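Local coordinates for protein chitinase (Thermococcus chitonophagus, PDB 5XSW) that probably hydrolyses internal glycosidic bonds of chitin, here as a C-terminal piece of a longer archaeal enzyme with chitin-oligosaccharide sugars bound, at residues A262-I267 with P470-D476. Sequence-based numbering, arbitrary orientation.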
ATOM      1  N   ALA A 262      -1.903  -5.141  -5.945  1.00 19.75           N
ATOM      2  CA  ALA A 262      -0.650  -5.667  -6.533  1.00 21.46           C
ATOM      3  C   ALA A 262      -0.538  -7.204  -6.346  1.00 26.26           C
ATOM      4  O   ALA A 262      -0.102  -7.932  -7.230  1.00 24.05           O
ATOM      5  CB  ALA A 262       0.599  -4.982  -5.880  1.00 23.90           C
ATOM      6  N   TYR A 263      -0.960  -7.675  -5.184  1.00 23.44           N
ATOM      7  CA  TYR A 263      -0.804  -9.105  -4.847  1.00 26.85           C
ATOM      8  C   TYR A 263      -1.801  -9.965  -5.611  1.00 30.19           C
ATOM      9  O   TYR A 263      -1.585 -11.170  -5.841  1.00 24.77           O
ATOM     10  CB  TYR A 263      -1.001  -9.345  -3.348  1.00 22.56           C
ATOM     11  CG  TYR A 263       0.049  -8.777  -2.428  1.00 21.24           C
ATOM     12  CD1 TYR A 263       1.232  -8.244  -2.912  1.00 19.92           C
ATOM     13  CD2 TYR A 263      -0.176  -8.761  -1.044  1.00 25.81           C
ATOM     14  CE1 TYR A 263       2.195  -7.698  -2.041  1.00 20.62           C
ATOM     15  CE2 TYR A 263       0.776  -8.270  -0.173  1.00 24.64           C
ATOM     16  CZ  TYR A 263       1.959  -7.745  -0.680  1.00 28.26           C
ATOM     17  OH  TYR A 263       2.860  -7.258   0.223  1.00 32.07           O
ATOM     18  N   TYR A 264      -2.914  -9.359  -5.993  1.00 20.75           N
ATOM     19  CA  TYR A 264      -3.999 -10.134  -6.565  1.00 22.80           C
ATOM     20  C   TYR A 264      -4.447  -9.615  -7.918  1.00 24.72           C
ATOM     21  O   TYR A 264      -5.590  -9.175  -8.093  1.00 23.99           O
ATOM     22  CB  TYR A 264      -5.167 -10.171  -5.578  1.00 25.10           C
ATOM     23  CG  TYR A 264      -4.921 -11.097  -4.390  1.00 25.49           C
ATOM     24  CD1 TYR A 264      -4.887 -12.499  -4.575  1.00 24.78           C
ATOM     25  CD2 TYR A 264      -4.734 -10.595  -3.110  1.00 23.05           C
ATOM     26  CE1 TYR A 264      -4.681 -13.385  -3.501  1.00 25.29           C
ATOM     27  CE2 TYR A 264      -4.479 -11.492  -1.998  1.00 25.14           C
ATOM     28  CZ  TYR A 264      -4.485 -12.889  -2.236  1.00 24.25           C
ATOM     29  OH  TYR A 264      -4.320 -13.749  -1.194  1.00 23.11           O
ATOM     30  N   PRO A 265      -3.575  -9.728  -8.908  1.00 26.98           N
ATOM     31  CA  PRO A 265      -4.011  -9.379 -10.271  1.00 26.09           C
ATOM     32  C   PRO A 265      -5.180 -10.236 -10.753  1.00 29.69           C
ATOM     33  O   PRO A 265      -5.926  -9.751 -11.606  1.00 24.59           O
ATOM     34  CB  PRO A 265      -2.745  -9.628 -11.131  1.00 27.31           C
ATOM     35  CG  PRO A 265      -1.903 -10.543 -10.324  1.00 26.41           C
ATOM     36  CD  PRO A 265      -2.191 -10.240  -8.857  1.00 24.72           C
ATOM     37  N   ASP A 266      -5.378 -11.459 -10.222  1.00 25.51           N
ATOM     38  CA  ASP A 266      -6.534 -12.256 -10.653  1.00 24.49           C
ATOM     39  C   ASP A 266      -7.827 -11.749 -10.075  1.00 28.01           C
ATOM     40  O   ASP A 266      -8.879 -12.022 -10.625  1.00 29.53           O
ATOM     41  CB  ASP A 266      -6.367 -13.735 -10.261  1.00 24.07           C
ATOM     42  CG  ASP A 266      -5.190 -14.361 -11.013  1.00 26.91           C
ATOM     43  OD1 ASP A 266      -5.365 -14.612 -12.230  1.00 27.67           O
ATOM     44  OD2 ASP A 266      -4.097 -14.535 -10.422  1.00 29.49           O
ATOM     45  N   ILE A 267      -7.770 -11.053  -8.942  1.00 23.09           N
ATOM     46  CA  ILE A 267      -9.022 -10.559  -8.329  1.00 21.39           C
ATOM     47  C   ILE A 267      -9.355  -9.087  -8.762  1.00 26.64           C
ATOM     48  O   ILE A 267     -10.499  -8.772  -9.055  1.00 25.20           O
ATOM     49  CB  ILE A 267      -8.942 -10.629  -6.775  1.00 24.73           C
ATOM     50  CG1 ILE A 267      -8.805 -12.101  -6.331  1.00 29.54           C
ATOM     51  CG2 ILE A 267     -10.227 -10.043  -6.122  1.00 23.11           C
ATOM     52  CD1 ILE A 267      -8.501 -12.258  -4.804  1.00 31.62           C
ATOM     53  N   PRO A 470      -7.138 -17.699  -6.060  1.00 24.26           N
ATOM     54  CA  PRO A 470      -5.871 -17.636  -6.790  1.00 23.07           C
ATOM     55  C   PRO A 470      -4.720 -17.416  -5.818  1.00 21.65           C
ATOM     56  O   PRO A 470      -4.977 -16.951  -4.698  1.00 23.17           O
ATOM     57  CB  PRO A 470      -6.069 -16.422  -7.741  1.00 25.78           C
ATOM     58  CG  PRO A 470      -6.941 -15.492  -6.921  1.00 23.95           C
ATOM     59  CD  PRO A 470      -7.881 -16.411  -6.108  1.00 24.22           C
ATOM     60  N   ARG A 471      -3.489 -17.733  -6.210  1.00 22.24           N
ATOM     61  CA  ARG A 471      -2.324 -17.372  -5.393  1.00 24.09           C
ATOM     62  C   ARG A 471      -2.057 -15.853  -5.443  1.00 24.68           C
ATOM     63  O   ARG A 471      -2.184 -15.250  -6.515  1.00 25.83           O
ATOM     64  CB  ARG A 471      -1.055 -18.082  -5.878  1.00 21.98           C
ATOM     65  CG  ARG A 471      -1.188 -19.631  -5.963  1.00 29.42           C
ATOM     66  CD  ARG A 471       0.171 -20.269  -6.407  1.00 30.27           C
ATOM     67  NE  ARG A 471       0.221 -20.064  -7.827  1.00 34.95           N
ATOM     68  CZ  ARG A 471      -0.347 -20.866  -8.708  1.00 33.27           C
ATOM     69  NH1 ARG A 471      -0.901 -22.002  -8.316  1.00 33.55           N
ATOM     70  NH2 ARG A 471      -0.326 -20.543  -9.982  1.00 35.20           N
ATOM     71  N   PRO A 472      -1.685 -15.263  -4.301  1.00 23.19           N
ATOM     72  CA  PRO A 472      -1.049 -13.942  -4.321  1.00 26.67           C
ATOM     73  C   PRO A 472       0.229 -14.071  -5.126  1.00 33.37           C
ATOM     74  O   PRO A 472       0.909 -15.117  -5.056  1.00 26.56           O
ATOM     75  CB  PRO A 472      -0.741 -13.646  -2.838  1.00 21.97           C
ATOM     76  CG  PRO A 472      -0.677 -15.084  -2.181  1.00 23.16           C
ATOM     77  CD  PRO A 472      -1.674 -15.886  -2.960  1.00 22.63           C
ATOM     78  N   THR A 473       0.576 -13.043  -5.894  1.00 25.49           N
ATOM     79  CA  THR A 473       1.717 -13.184  -6.791  1.00 24.84           C
ATOM     80  C   THR A 473       2.252 -11.817  -7.239  1.00 33.90           C
ATOM     81  O   THR A 473       1.713 -10.787  -6.808  1.00 27.94           O
ATOM     82  CB  THR A 473       1.312 -14.066  -8.029  1.00 24.36           C
ATOM     83  OG1 THR A 473       2.475 -14.403  -8.795  1.00 28.57           O
ATOM     84  CG2 THR A 473       0.281 -13.358  -8.908  1.00 27.80           C
ATOM     85  N   GLY A 474       3.315 -11.812  -8.063  1.00 28.85           N
ATOM     86  CA  GLY A 474       3.900 -10.581  -8.598  1.00 30.06           C
ATOM     87  C   GLY A 474       5.118 -10.114  -7.827  1.00 30.00           C
ATOM     88  O   GLY A 474       5.491 -10.701  -6.802  1.00 25.53           O
ATOM     89  N   ASP A 475       5.720  -9.016  -8.275  1.00 27.84           N
ATOM     90  CA  ASP A 475       7.021  -8.607  -7.725  1.00 28.22           C
ATOM     91  C   ASP A 475       6.974  -8.211  -6.273  1.00 30.09           C
ATOM     92  O   ASP A 475       7.837  -8.607  -5.488  1.00 26.09           O
ATOM     93  CB  ASP A 475       7.614  -7.413  -8.516  1.00 32.47           C
ATOM     94  CG  ASP A 475       8.079  -7.799  -9.890  1.00 33.19           C
ATOM     95  OD1 ASP A 475       7.306  -8.348 -10.674  1.00 36.54           O
ATOM     96  OD2 ASP A 475       9.243  -7.565 -10.200  1.00 55.45           O
ATOM     97  N   ASP A 476       5.994  -7.371  -5.908  1.00 27.66           N
ATOM     98  CA  ASP A 476       5.894  -6.924  -4.516  1.00 25.85           C
ATOM     99  C   ASP A 476       5.697  -8.158  -3.566  1.00 20.48           C
ATOM    100  O   ASP A 476       6.270  -8.213  -2.533  1.00 23.58           O
ATOM    101  CB  ASP A 476       4.696  -5.961  -4.316  1.00 24.68           C
ATOM    102  CG  ASP A 476       4.896  -4.583  -5.059  1.00 30.84           C
ATOM    103  OD1 ASP A 476       6.061  -4.228  -5.212  1.00 29.25           O
ATOM    104  OD2 ASP A 476       3.900  -3.936  -5.482  1.00 31.99           O
TER
HETATM  105  O   HOH W   1      -5.082 -16.199  -1.893  1.00 25.77           O
HETATM  106  O   HOH W   2      -3.746 -13.264  -8.016  1.00 24.19           O
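Y264 and P472 lie side by side where the C-terminal end of helix 254-263 meets the proline-rich loop leading into helix 475-482, with G474 at the N-cap position of the latter. The direct hydrogen bonding is backbone to backbone: T473 N donates to Y263 O at 2.9 Å, in the carbonyl plane on a lone pair, with an N-H...O angle of 152°. The same oxygen receives a CA-H...O contact from P472 CA at 3.2 Å, so two neighbouring residues of the loop grip the carbonyl just before the chain leaves helical geometry at Y264.

Apolar packing follows the two prolines. Y264 CG stands anti to its carbonyl carbon (chi1 -74°), which carries the ring alongside P472, CZ lying 3.9 Å from P472 CB and OH 3.8 Å from P472 CD. Beyond it, the I267 and P470 side chains cross at about a right angle, CG1 to CG 3.9 Å, while those of D266 and P470 run past each other in opposite directions.

At the other end, the Y263 ring directs its edge at D476 CB, CE1 being 3.8 Å away in the ring plane. D476 reaches across the dimer interface, where OD1 forms a salt bridge with K261 of the second subunit.

Two waters bridge the segments. One lies 2.7 Å from Y264 OH and donates to P470 O; a phenylalanine here would probably leave that water without its hydroxyl partner and take away the OH contact with the P472 ring. D266 OD1 is hydrogen-bonded to Y26 OH and N29 N, whereas D266 OD2 accepts from the second water, which also donates to R471 O at 2.9 Å.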